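Local coordinates for protein ribonucleoside-diphosphate reductase (Pseudomonas aeruginosa, PDB 5IM3) that probably reduces ribonucleoside diphosphates to the corresponding deoxyribonucleotides needed for DNA synthesis, under allosteric control by bound nucleotides such as dATP, at residues Ser371-Thr376 and Thr588-Asn593; Thr376-Pro379 and Gly384-Gly387; Gly387-Asn392 and Leu430-Asp435; Met394-Lys397 and Gly401-Asn404. One frame throughout, in Å; residues are numbered along the deposited sequence. Where two conformers were deposited one is given.

Interaction 1 of 4, residues Ser371-Thr376 and Thr588-Asn593; sequences SSCYLT and TEITLN
Leu375 and Cys373 reach from the barrel strand 373-377 onto Ile590 and Leu592 in the loop that leads to strand 600-608. This is the interior of the ten-stranded alpha-beta barrel of ribonucleotide reductases, and the loop is consistent with the finger loop that threads such barrels. Cys373 is disulfide-bonded to Cys602 on the antiparallel neighbour strand, as expected for the redox-active cysteine pair of class I reductases in its oxidised state. In the conformer considered, its SG lies 4.3 Å from Ile590 CG1, a doubtful contact because a second conformer was modelled. Asn585 grips the backbone N of both Glu589 and Ile590 through OD1, fixing the start of this loop segment. Leu592 also directs its side chain at the strand and packs on Ala600. Leu375 and Ile590 carry most of the apolar contact, their side chains meeting at a slant. With chi1 of Ile590 at -57°, CG2 stands anti to the backbone N and takes the leucine, while CG1 lies on the side of Cys373. One methyl of Leu375, CD2, faces the loop backbone, 4.1 Å from Ile590 O and 4.2 Å from Leu592 O. Leu375 has CG beside its own backbone N and chi2 at 77°, which swings its other methyl, CD1, onto Ile590 CG2 at 3.7 Å.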
loop_
_atom_site.group_PDB
_atom_site.type_symbol
_atom_site.label_atom_id
_atom_site.label_comp_id
_atom_site.label_asym_id
_atom_site.label_seq_id
_atom_site.Cartn_x
_atom_site.Cartn_y
_atom_site.Cartn_z
ATOM N N SER A 371 -2.883 41.029 -31.267
ATOM C CA SER A 371 -2.035 39.938 -30.814
ATOM C C SER A 371 -1.926 40.010 -29.300
ATOM O O SER A 371 -1.777 41.098 -28.734
ATOM C CB SER A 371 -0.642 40.010 -31.447
ATOM O OG SER A 371 -0.727 40.021 -32.862
ATOM N N SER A 372 -1.998 38.850 -28.645
ATOM C CA SER A 372 -2.014 38.816 -27.187
ATOM C C SER A 372 -1.082 37.742 -26.630
ATOM O O SER A 372 -1.336 37.197 -25.553
ATOM C CB SER A 372 -3.438 38.592 -26.673
ATOM O OG SER A 372 -3.934 37.330 -27.085
ATOM N N CYS A 373 0.004 37.443 -27.350
ATOM C CA CYS A 373 0.967 36.401 -27.000
ATOM C C CYS A 373 2.364 37.003 -27.038
ATOM O O CYS A 373 2.757 37.583 -28.055
ATOM C CB CYS A 373 0.858 35.219 -27.980
ATOM S SG CYS A 373 2.219 33.978 -27.991
ATOM N N TYR A 374 3.113 36.869 -25.941
ATOM C CA TYR A 374 4.405 37.538 -25.831
ATOM C C TYR A 374 5.439 36.642 -25.168
ATOM O O TYR A 374 5.107 35.757 -24.376
ATOM C CB TYR A 374 4.302 38.839 -25.020
ATOM C CG TYR A 374 3.153 39.731 -25.419
ATOM C CD1 TYR A 374 3.295 40.673 -26.427
ATOM C CD2 TYR A 374 1.927 39.629 -24.784
ATOM C CE1 TYR A 374 2.242 41.489 -26.788
ATOM C CE2 TYR A 374 0.875 40.434 -25.135
ATOM C CZ TYR A 374 1.033 41.362 -26.137
ATOM O OH TYR A 374 -0.030 42.158 -26.477
ATOM N N LEU A 375 6.707 36.906 -25.493
ATOM C CA LEU A 375 7.854 36.251 -24.883
ATOM C C LEU A 375 8.795 37.316 -24.337
ATOM O O LEU A 375 9.050 38.327 -24.998
ATOM C CB LEU A 375 8.617 35.362 -25.881
ATOM C CG LEU A 375 7.904 34.141 -26.474
ATOM C CD1 LEU A 375 6.912 34.533 -27.567
ATOM C CD2 LEU A 375 8.935 33.155 -27.014
ATOM N N THR A 376 9.314 37.083 -23.134
ATOM C CA THR A 376 10.235 38.008 -22.492
ATOM C C THR A 376 11.419 37.241 -21.926
ATOM O O THR A 376 11.379 36.020 -21.756
ATOM C CB THR A 376 9.568 38.799 -21.356
ATOM O OG1 THR A 376 9.344 37.933 -20.236
ATOM C CG2 THR A 376 8.241 39.399 -21.808
ATOM N N THR A 588 3.896 26.970 -26.021
ATOM C CA THR A 588 5.040 26.142 -26.417
ATOM C C THR A 588 5.078 25.844 -27.914
ATOM O O THR A 588 5.518 24.769 -28.316
ATOM C CB THR A 588 5.088 24.827 -25.626
ATOM O OG1 THR A 588 4.094 23.917 -26.116
ATOM C CG2 THR A 588 4.869 25.087 -24.139
ATOM N N GLU A 589 4.649 26.784 -28.761
ATOM C CA GLU A 589 4.791 26.640 -30.205
ATOM C C GLU A 589 5.566 27.783 -30.849
ATOM O O GLU A 589 5.800 27.742 -32.063
ATOM C CB GLU A 589 3.413 26.521 -30.878
ATOM C CG GLU A 589 2.688 27.845 -31.170
ATOM C CD GLU A 589 2.115 28.498 -29.931
ATOM O OE1 GLU A 589 2.362 27.996 -28.813
ATOM O OE2 GLU A 589 1.406 29.514 -30.078
ATOM N N ILE A 590 5.974 28.789 -30.082
ATOM C CA ILE A 590 6.623 29.984 -30.609
ATOM C C ILE A 590 8.094 29.959 -30.218
ATOM O O ILE A 590 8.439 29.603 -29.086
ATOM C CB ILE A 590 5.931 31.257 -30.081
ATOM C CG1 ILE A 590 4.443 31.239 -30.450
ATOM C CG2 ILE A 590 6.609 32.504 -30.617
ATOM C CD1 ILE A 590 4.168 31.197 -31.947
ATOM N N THR A 591 8.967 30.348 -31.163
ATOM C CA THR A 591 10.415 30.371 -30.930
ATOM C C THR A 591 10.960 31.661 -31.550
ATOM O O THR A 591 11.453 31.673 -32.679
ATOM C CB THR A 591 11.107 29.131 -31.504
ATOM O OG1 THR A 591 10.823 29.018 -32.903
ATOM C CG2 THR A 591 10.641 27.871 -30.794
ATOM N N LEU A 592 10.872 32.750 -30.788
ATOM C CA LEU A 592 11.306 34.067 -31.229
ATOM C C LEU A 592 12.349 34.629 -30.268
ATOM O O LEU A 592 12.368 34.292 -29.081
ATOM C CB LEU A 592 10.117 35.031 -31.323
ATOM C CG LEU A 592 8.994 34.645 -32.290
ATOM C CD1 LEU A 592 7.821 35.604 -32.141
ATOM C CD2 LEU A 592 9.492 34.629 -33.727
ATOM N N ASN A 593 13.210 35.498 -30.794
ATOM C CA ASN A 593 14.261 36.115 -29.995
ATOM C C ASN A 593 13.688 37.134 -29.015
ATOM O O ASN A 593 12.670 37.780 -29.273
ATOM C CB ASN A 593 15.284 36.813 -30.890
ATOM C CG ASN A 593 16.075 35.848 -31.744
ATOM O OD1 ASN A 593 16.091 34.643 -31.494
ATOM N ND2 ASN A 593 16.751 36.378 -32.757
#

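Interaction 2 of 4, residues Thr376-Pro379 and Gly384-Gly387; sequences TTVP and GIYG. With DTP (2'-deoxyadenosine 5'-triphosphate), chain G.
Val378 and Pro379 pack against Gly384 and Ile385 where strand 373-377 runs out and helix 382-395 begins, the first corner of a beta-alpha-beta crossover in the reductase barrel. Val378 and Ile385 meet nearly at right angles. The valine places CG1 anti to its backbone N (chi1 -172°), and this methyl rests 3.9 Å from Ile385 CG1. Pro379 covers the glycine with its ring, which lies directly on the Gly384 backbone: CG sits 3.6 Å from Gly384 CA, and CD lies 3.7 Å from Gly384 O. Pro379 O also lies 3.4 Å from Ile385 CG1.

Farther out, Asp381 OD2 accepts a hydrogen bond from Gly384 N in the first turn of the helix, while Phe429 of helix 427-440 packs on Ile385. The dATP lying beyond is held by Asp380 and Arg410 of this chain and by Lys397 and Val440 of the second subunit, consistent with the specificity site that this family builds at its dimer interface. Ile385 thus has two faces, one turned to the strand end and the other to the nucleotide sugar. Its nearly extended outer torsion (chi2 162°) carries CD1 to the deoxyribose, 3.7 Å from O3' and 3.8 Å from C2' of the dATP.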
loop_
_atom_site.group_PDB
_atom_site.type_symbol
_atom_site.label_atom_id
_atom_site.label_comp_id
_atom_site.label_asym_id
_atom_site.label_seq_id
_atom_site.Cartn_x
_atom_site.Cartn_y
_atom_site.Cartn_z
ATOM N N THR A 376 9.314 37.083 -23.134
ATOM C CA THR A 376 10.235 38.008 -22.492
ATOM C C THR A 376 11.419 37.241 -21.926
ATOM O O THR A 376 11.379 36.020 -21.756
ATOM C CB THR A 376 9.568 38.799 -21.356
ATOM O OG1 THR A 376 9.344 37.933 -20.236
ATOM C CG2 THR A 376 8.241 39.399 -21.808
ATOM N N THR A 377 12.480 37.986 -21.630
ATOM C CA THR A 377 13.647 37.465 -20.929
ATOM C C THR A 377 13.958 38.414 -19.781
ATOM O O THR A 377 13.940 39.636 -19.962
ATOM C CB THR A 377 14.850 37.318 -21.873
ATOM O OG1 THR A 377 15.983 36.849 -21.137
ATOM C CG2 THR A 377 15.193 38.641 -22.549
ATOM N N VAL A 378 14.213 37.856 -18.606
ATOM C CA VAL A 378 14.352 38.630 -17.373
ATOM C C VAL A 378 15.837 38.841 -17.093
ATOM O O VAL A 378 16.585 37.858 -17.041
ATOM C CB VAL A 378 13.671 37.930 -16.184
ATOM C CG1 VAL A 378 13.650 38.847 -14.972
ATOM C CG2 VAL A 378 12.260 37.509 -16.547
ATOM N N PRO A 379 16.297 40.078 -16.917
ATOM C CA PRO A 379 17.714 40.305 -16.620
ATOM C C PRO A 379 18.046 40.069 -15.151
ATOM O O PRO A 379 17.193 40.152 -14.266
ATOM C CB PRO A 379 17.921 41.777 -16.999
ATOM C CG PRO A 379 16.595 42.395 -16.783
ATOM C CD PRO A 379 15.575 41.343 -17.134
ATOM N N GLY A 384 15.662 45.444 -13.343
ATOM C CA GLY A 384 15.150 44.772 -14.523
ATOM C C GLY A 384 14.225 43.620 -14.197
ATOM O O GLY A 384 13.311 43.317 -14.968
ATOM N N ILE A 385 14.441 42.962 -13.058
ATOM C CA ILE A 385 13.481 41.962 -12.599
ATOM C C ILE A 385 12.114 42.605 -12.413
ATOM O O ILE A 385 11.098 42.102 -12.909
ATOM C CB ILE A 385 13.979 41.294 -11.306
ATOM C CG1 ILE A 385 15.082 40.283 -11.636
ATOM C CG2 ILE A 385 12.832 40.607 -10.561
ATOM C CD1 ILE A 385 15.927 39.887 -10.449
ATOM N N TYR A 386 12.068 43.737 -11.709
ATOM C CA TYR A 386 10.793 44.394 -11.461
ATOM C C TYR A 386 10.309 45.204 -12.658
ATOM O O TYR A 386 9.121 45.544 -12.718
ATOM C CB TYR A 386 10.893 45.257 -10.198
ATOM C CG TYR A 386 10.560 44.416 -8.990
ATOM C CD1 TYR A 386 11.523 43.619 -8.386
ATOM C CD2 TYR A 386 9.261 44.357 -8.501
ATOM C CE1 TYR A 386 11.210 42.817 -7.304
ATOM C CE2 TYR A 386 8.938 43.560 -7.424
ATOM C CZ TYR A 386 9.912 42.786 -6.830
ATOM O OH TYR A 386 9.586 41.994 -5.757
ATOM N N GLY A 387 11.187 45.498 -13.616
ATOM C CA GLY A 387 10.720 45.957 -14.910
ATOM C C GLY A 387 10.024 44.855 -15.683
ATOM O O GLY A 387 9.068 45.117 -16.416
HETATM P PG DTP G . 26.077 42.885 -9.354
HETATM O O1G DTP G . 26.176 42.122 -8.077
HETATM O O2G DTP G . 27.433 43.128 -10.018
HETATM O O3G DTP G . 25.175 42.191 -10.375
HETATM P PB DTP G . 24.015 44.884 -9.591
HETATM O O1B DTP G . 23.683 44.337 -10.920
HETATM O O2B DTP G . 24.045 46.412 -9.624
HETATM O O3B DTP G . 25.433 44.324 -9.129
HETATM P PA DTP G . 21.476 43.947 -8.795
HETATM O O1A DTP G . 21.393 43.971 -10.245
HETATM O O2A DTP G . 20.485 44.947 -8.249
HETATM O O3A DTP G . 22.958 44.425 -8.491
HETATM O "O5'" DTP G . 21.145 42.498 -8.268
HETATM C "C5'" DTP G . 21.707 41.314 -8.872
HETATM C "C4'" DTP G . 20.924 40.101 -8.433
HETATM O "O4'" DTP G . 20.793 40.110 -6.995
HETATM C "C3'" DTP G . 19.508 39.986 -9.001
HETATM O "O3'" DTP G . 19.223 38.633 -9.355
HETATM C "C2'" DTP G . 18.626 40.442 -7.847
HETATM C "C1'" DTP G . 19.426 40.037 -6.622
HETATM N N9 DTP G . 19.229 40.908 -5.472
HETATM C C8 DTP G . 19.832 42.120 -5.264
HETATM N N7 DTP G . 19.438 42.734 -4.175
HETATM C C5 DTP G . 18.517 41.858 -3.620
HETATM C C6 DTP G . 17.743 41.915 -2.446
HETATM N N6 DTP G . 17.775 42.934 -1.584
HETATM N N1 DTP G . 16.932 40.869 -2.179
HETATM C C2 DTP G . 16.906 39.840 -3.031
HETATM N N3 DTP G . 17.585 39.677 -4.170
HETATM C C4 DTP G . 18.379 40.729 -4.408
#

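Interaction 3 of 4, residues Gly387-Asn392 and Leu430-Asp435; sequences GAIHDN and LKVVND
The carboxamide of Asn392 meets Val433 through its oxygen, OD1 lying 4.0 Å from Val433 CG1. That same oxygen accepts a hydrogen bond from Asn404 ND2, which satisfies it at a buried position, and Val450 of strand 450-455 packs against the side chain as well. A second pair of flat groups lies along helix 427-440 itself. Asn434 ND2 donates to Asp435 OD1 over 3.2 Å in an almost straight bond (174°); the acceptor lies close to the amide plane, whereas the donor comes from above the carboxylate, 41° out of its plane.

Between the helices the contact is aliphatic. Segments 387-392 and 430-435 run nearly parallel, with axes 10.3 Å apart and crossing at -18°, and in the reductase family these two helices join their counterparts from the other subunit in a four-helix bundle at the dimer interface. In keeping with this, Tyr386 of the second subunit packs on Ile389, and Asp435 faces its own counterpart there, a closeness of like charges that could favour protonation of one carboxylate. Ile389 bridges both valines: CG2, anti to the backbone N, lies 4.0 Å from Val432 CG1 at about a right angle between the side chains, while CD1 presses against Val433 CG2 at 3.3 Å, tighter than ordinary van der Waals contact.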
loop_
_atom_site.group_PDB
_atom_site.type_symbol
_atom_site.label_atom_id
_atom_site.label_comp_id
_atom_site.label_asym_id
_atom_site.label_seq_id
_atom_site.Cartn_x
_atom_site.Cartn_y
_atom_site.Cartn_z
ATOM N N GLY A 387 11.187 45.498 -13.616
ATOM C CA GLY A 387 10.720 45.957 -14.910
ATOM C C GLY A 387 10.024 44.855 -15.683
ATOM O O GLY A 387 9.068 45.117 -16.416
ATOM N N ALA A 388 10.478 43.608 -15.512
ATOM C CA ALA A 388 9.830 42.473 -16.160
ATOM C C ALA A 388 8.497 42.145 -15.496
ATOM O O ALA A 388 7.534 41.765 -16.175
ATOM C CB ALA A 388 10.757 41.259 -16.131
ATOM N N ILE A 389 8.425 42.277 -14.169
ATOM C CA ILE A 389 7.140 42.142 -13.489
ATOM C C ILE A 389 6.175 43.199 -13.997
ATOM O O ILE A 389 4.989 42.930 -14.216
ATOM C CB ILE A 389 7.315 42.244 -11.963
ATOM C CG1 ILE A 389 8.337 41.227 -11.454
ATOM C CG2 ILE A 389 5.975 42.046 -11.263
ATOM C CD1 ILE A 389 7.965 39.805 -11.726
ATOM N N HIS A 390 6.668 44.425 -14.172
ATOM C CA HIS A 390 5.831 45.510 -14.665
ATOM C C HIS A 390 5.320 45.214 -16.073
ATOM O O HIS A 390 4.145 45.450 -16.376
ATOM C CB HIS A 390 6.627 46.813 -14.636
ATOM C CG HIS A 390 5.852 48.015 -15.077
ATOM N ND1 HIS A 390 5.533 48.252 -16.396
ATOM C CD2 HIS A 390 5.360 49.064 -14.377
ATOM C CE1 HIS A 390 4.862 49.387 -16.488
ATOM N NE2 HIS A 390 4.745 49.900 -15.277
ATOM N N ASP A 391 6.191 44.697 -16.943
ATOM C CA ASP A 391 5.771 44.347 -18.296
ATOM C C ASP A 391 4.734 43.231 -18.275
ATOM O O ASP A 391 3.749 43.275 -19.022
ATOM C CB ASP A 391 6.982 43.936 -19.134
ATOM C CG ASP A 391 7.929 45.091 -19.393
ATOM O OD1 ASP A 391 7.487 46.255 -19.311
ATOM O OD2 ASP A 391 9.116 44.836 -19.688
ATOM N N ASN A 392 4.937 42.222 -17.423
ATOM C CA ASN A 392 3.956 41.152 -17.280
ATOM C C ASN A 392 2.572 41.719 -17.009
ATOM O O ASN A 392 1.586 41.316 -17.635
ATOM C CB ASN A 392 4.365 40.210 -16.146
ATOM C CG ASN A 392 5.276 39.088 -16.606
ATOM O OD1 ASN A 392 5.315 38.028 -15.985
ATOM N ND2 ASN A 392 6.013 39.310 -17.690
ATOM N N LEU A 430 9.464 34.467 -8.558
ATOM C CA LEU A 430 8.361 33.807 -9.246
ATOM C C LEU A 430 7.077 33.898 -8.444
ATOM O O LEU A 430 5.987 33.931 -9.016
ATOM C CB LEU A 430 8.707 32.348 -9.530
ATOM C CG LEU A 430 9.832 32.182 -10.545
ATOM C CD1 LEU A 430 10.195 30.712 -10.690
ATOM C CD2 LEU A 430 9.430 32.769 -11.890
ATOM N N LYS A 431 7.189 33.966 -7.119
ATOM C CA LYS A 431 6.008 34.180 -6.298
ATOM C C LYS A 431 5.377 35.536 -6.587
ATOM O O LYS A 431 4.153 35.677 -6.565
ATOM C CB LYS A 431 6.371 34.056 -4.821
ATOM C CG LYS A 431 5.218 34.378 -3.886
ATOM C CD LYS A 431 4.172 33.271 -3.900
ATOM C CE LYS A 431 4.661 32.060 -3.126
ATOM N NZ LYS A 431 3.554 31.110 -2.871
ATOM N N VAL A 432 6.208 36.553 -6.834
ATOM C CA VAL A 432 5.680 37.856 -7.226
ATOM C C VAL A 432 4.982 37.756 -8.579
ATOM O O VAL A 432 3.913 38.329 -8.785
ATOM C CB VAL A 432 6.806 38.903 -7.247
ATOM C CG1 VAL A 432 6.270 40.264 -7.674
ATOM C CG2 VAL A 432 7.475 38.995 -5.867
ATOM N N VAL A 433 5.581 37.028 -9.522
ATOM C CA VAL A 433 4.934 36.778 -10.811
ATOM C C VAL A 433 3.588 36.108 -10.592
ATOM O O VAL A 433 2.562 36.527 -11.133
ATOM C CB VAL A 433 5.844 35.918 -11.707
ATOM C CG1 VAL A 433 5.098 35.482 -12.965
ATOM C CG2 VAL A 433 7.114 36.670 -12.059
ATOM N N ASN A 434 3.593 35.038 -9.794
ATOM C CA ASN A 434 2.383 34.267 -9.550
ATOM C C ASN A 434 1.247 35.153 -9.055
ATOM O O ASN A 434 0.110 35.040 -9.525
ATOM C CB ASN A 434 2.692 33.168 -8.534
ATOM C CG ASN A 434 1.492 32.317 -8.213
ATOM O OD1 ASN A 434 1.250 31.296 -8.857
ATOM N ND2 ASN A 434 0.729 32.729 -7.211
ATOM N N ASP A 435 1.540 36.052 -8.110
ATOM C CA ASP A 435 0.502 36.905 -7.550
ATOM C C ASP A 435 0.126 38.047 -8.481
ATOM O O ASP A 435 -0.966 38.606 -8.339
ATOM C CB ASP A 435 0.952 37.456 -6.197
ATOM C CG ASP A 435 1.096 36.366 -5.148
ATOM O OD1 ASP A 435 1.607 35.276 -5.484
ATOM O OD2 ASP A 435 0.693 36.596 -3.989
#

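Interaction 4 of 4, residues Met394-Lys397 and Gly401-Asn404; sequences MLSK and GLGN. With DTP (2'-deoxyadenosine 5'-triphosphate), chain F.
Leu395 of helix 382-395 and the following Ser396 face Leu402 on strand 401-405, the returning strand of a beta-alpha-beta crossover in the reductase barrel. The nearest alpha carbons, those of Ser396 and Gly401, are 6.7 Å apart. The last turn tightens, with Lys397 N bonded to Met394 O, before the chain swings round into the strand. There the backbone of Gly401 pairs with Ser372, just before the parallel strand 373-377, and with Tyr374 on it, and that of Leu402 with Ala449 and Cys451 toward the other neighbour.

Leu402 points its side chain toward segment 394-397 and divides its methyls between two residues. CD2 meets Leu395 CD1 at 3.5 Å and Leu395 CB at 4.0 Å, the two leucines crossing at about a right angle. CD1 touches the hydroxyl of Ser396, with OG only 3.1 Å away. That oxygen is hydrogen-bonded to Asn392 O one turn back, and chi1 of -63°, which sets OG beside the serine's own backbone N, allows both approaches. Tyr374 of strand 373-377 packs against both leucines.

Lys397 leaves in another direction, toward the dATP at the subunit interface, which Asp380 and Leu382 of the second subunit also hold. Its chain is extended throughout, CG being anti to the backbone N (chi1 -174°). The modelled NZ is implausibly close to the alpha-phosphate, so its exact position is doubtful; nearer the backbone, Lys397 CG passes 3.8 Å from N7 of the adenine.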
loop_
_atom_site.group_PDB
_atom_site.type_symbol
_atom_site.label_atom_id
_atom_site.label_comp_id
_atom_site.label_asym_id
_atom_site.label_seq_id
_atom_site.Cartn_x
_atom_site.Cartn_y
_atom_site.Cartn_z
ATOM N N MET A 394 1.384 44.819 -17.589
ATOM C CA MET A 394 0.852 45.615 -18.698
ATOM C C MET A 394 0.418 44.731 -19.861
ATOM O O MET A 394 -0.641 44.957 -20.458
ATOM C CB MET A 394 1.895 46.626 -19.175
ATOM C CG MET A 394 2.313 47.652 -18.134
ATOM S SD MET A 394 0.922 48.531 -17.409
ATOM C CE MET A 394 0.695 47.619 -15.908
ATOM N N LEU A 395 1.229 43.730 -20.206
ATOM C CA LEU A 395 0.899 42.852 -21.322
ATOM C C LEU A 395 -0.327 42.000 -21.024
ATOM O O LEU A 395 -1.046 41.607 -21.948
ATOM C CB LEU A 395 2.103 41.969 -21.649
ATOM C CG LEU A 395 3.349 42.734 -22.105
ATOM C CD1 LEU A 395 4.573 41.831 -22.126
ATOM C CD2 LEU A 395 3.121 43.343 -23.476
ATOM N N SER A 396 -0.582 41.710 -19.751
ATOM C CA SER A 396 -1.721 40.908 -19.330
ATOM C C SER A 396 -2.972 41.737 -19.086
ATOM O O SER A 396 -4.025 41.167 -18.785
ATOM C CB SER A 396 -1.374 40.143 -18.050
ATOM O OG SER A 396 -0.316 39.238 -18.276
ATOM N N LYS A 397 -2.880 43.062 -19.197
ATOM C CA LYS A 397 -4.016 43.922 -18.897
ATOM C C LYS A 397 -5.241 43.577 -19.740
ATOM O O LYS A 397 -6.368 43.856 -19.312
ATOM C CB LYS A 397 -3.610 45.386 -19.101
ATOM C CG LYS A 397 -4.657 46.408 -18.684
ATOM C CD LYS A 397 -4.071 47.809 -18.658
ATOM C CE LYS A 397 -5.121 48.840 -18.297
ATOM N NZ LYS A 397 -4.503 50.166 -18.052
ATOM N N GLY A 401 -1.203 36.308 -23.002
ATOM C CA GLY A 401 -0.442 35.171 -22.511
ATOM C C GLY A 401 1.049 35.436 -22.636
ATOM O O GLY A 401 1.495 36.075 -23.589
ATOM N N LEU A 402 1.815 34.928 -21.671
ATOM C CA LEU A 402 3.215 35.299 -21.512
ATOM C C LEU A 402 4.107 34.083 -21.303
ATOM O O LEU A 402 3.787 33.189 -20.514
ATOM C CB LEU A 402 3.390 36.239 -20.319
ATOM C CG LEU A 402 2.918 37.675 -20.516
ATOM C CD1 LEU A 402 2.503 38.276 -19.192
ATOM C CD2 LEU A 402 4.032 38.484 -21.143
ATOM N N GLY A 403 5.240 34.075 -21.999
ATOM C CA GLY A 403 6.372 33.234 -21.647
ATOM C C GLY A 403 7.487 34.097 -21.072
ATOM O O GLY A 403 7.812 35.149 -21.627
ATOM N N ASN A 404 8.047 33.645 -19.948
ATOM C CA ASN A 404 9.117 34.354 -19.248
ATOM C C ASN A 404 10.342 33.458 -19.144
ATOM O O ASN A 404 10.263 32.358 -18.584
ATOM C CB ASN A 404 8.692 34.772 -17.839
ATOM C CG ASN A 404 7.755 35.949 -17.817
ATOM O OD1 ASN A 404 7.508 36.601 -18.835
ATOM N ND2 ASN A 404 7.227 36.237 -16.634
HETATM P PG DTP F . -9.236 54.157 -16.911
HETATM O O1G DTP F . -10.120 52.992 -16.582
HETATM O O2G DTP F . -8.981 55.073 -15.710
HETATM O O3G DTP F . -9.774 55.018 -18.063
HETATM P PB DTP F . -6.318 54.007 -16.947
HETATM O O1B DTP F . -5.364 53.769 -18.056
HETATM O O2B DTP F . -6.251 55.450 -16.463
HETATM O O3B DTP F . -7.804 53.668 -17.408
HETATM P PA DTP F . -5.886 51.468 -15.604
HETATM O O1A DTP F . -4.546 51.048 -16.059
HETATM O O2A DTP F . -6.944 50.846 -16.520
HETATM O O3A DTP F . -6.000 53.051 -15.714
HETATM O "O5'" DTP F . -6.247 51.081 -14.112
HETATM C "C5'" DTP F . -7.325 51.661 -13.351
HETATM C "C4'" DTP F . -7.588 50.763 -12.171
HETATM O "O4'" DTP F . -8.016 49.468 -12.647
HETATM C "C3'" DTP F . -6.385 50.512 -11.259
HETATM O "O3'" DTP F . -6.812 50.450 -9.898
HETATM C "C2'" DTP F . -5.869 49.162 -11.739
HETATM C "C1'" DTP F . -7.139 48.457 -12.181
HETATM N N9 DTP F . -6.945 47.494 -13.256
HETATM C C8 DTP F . -6.670 47.772 -14.569
HETATM N N7 DTP F . -6.498 46.709 -15.317
HETATM C C5 DTP F . -6.678 45.655 -14.434
HETATM C C6 DTP F . -6.622 44.259 -14.600
HETATM N N6 DTP F . -6.348 43.660 -15.762
HETATM N N1 DTP F . -6.853 43.488 -13.515
HETATM C C2 DTP F . -7.121 44.082 -12.349
HETATM N N3 DTP F . -7.194 45.385 -12.070
HETATM C C4 DTP F . -6.959 46.124 -13.162
#

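In the fold
Interactions 2 and 4 pack the two end regions of helix 382-395 against the loop leaving strand 373-377 and against strand 401-405, while interaction 3 pairs the middle of that helix with helix 427-440. Interaction 1 lies on the face of strand 373-377 that looks into the barrel. Interactions 1, 3 and 4 are buried; interaction 2 is partly open at Pro379. All four are chiefly apolar, yet their surroundings differ: a disulfide at interaction 1, dATP beside interactions 2 and 4; the second subunit touches interactions 2, 3 and 4 but not 1. Polar links tie them together, Asn404 bonding both to Thr376 and to Asn392, while Ser372 O lies 2.7 Å from Gly401 N, probably a hydrogen bond.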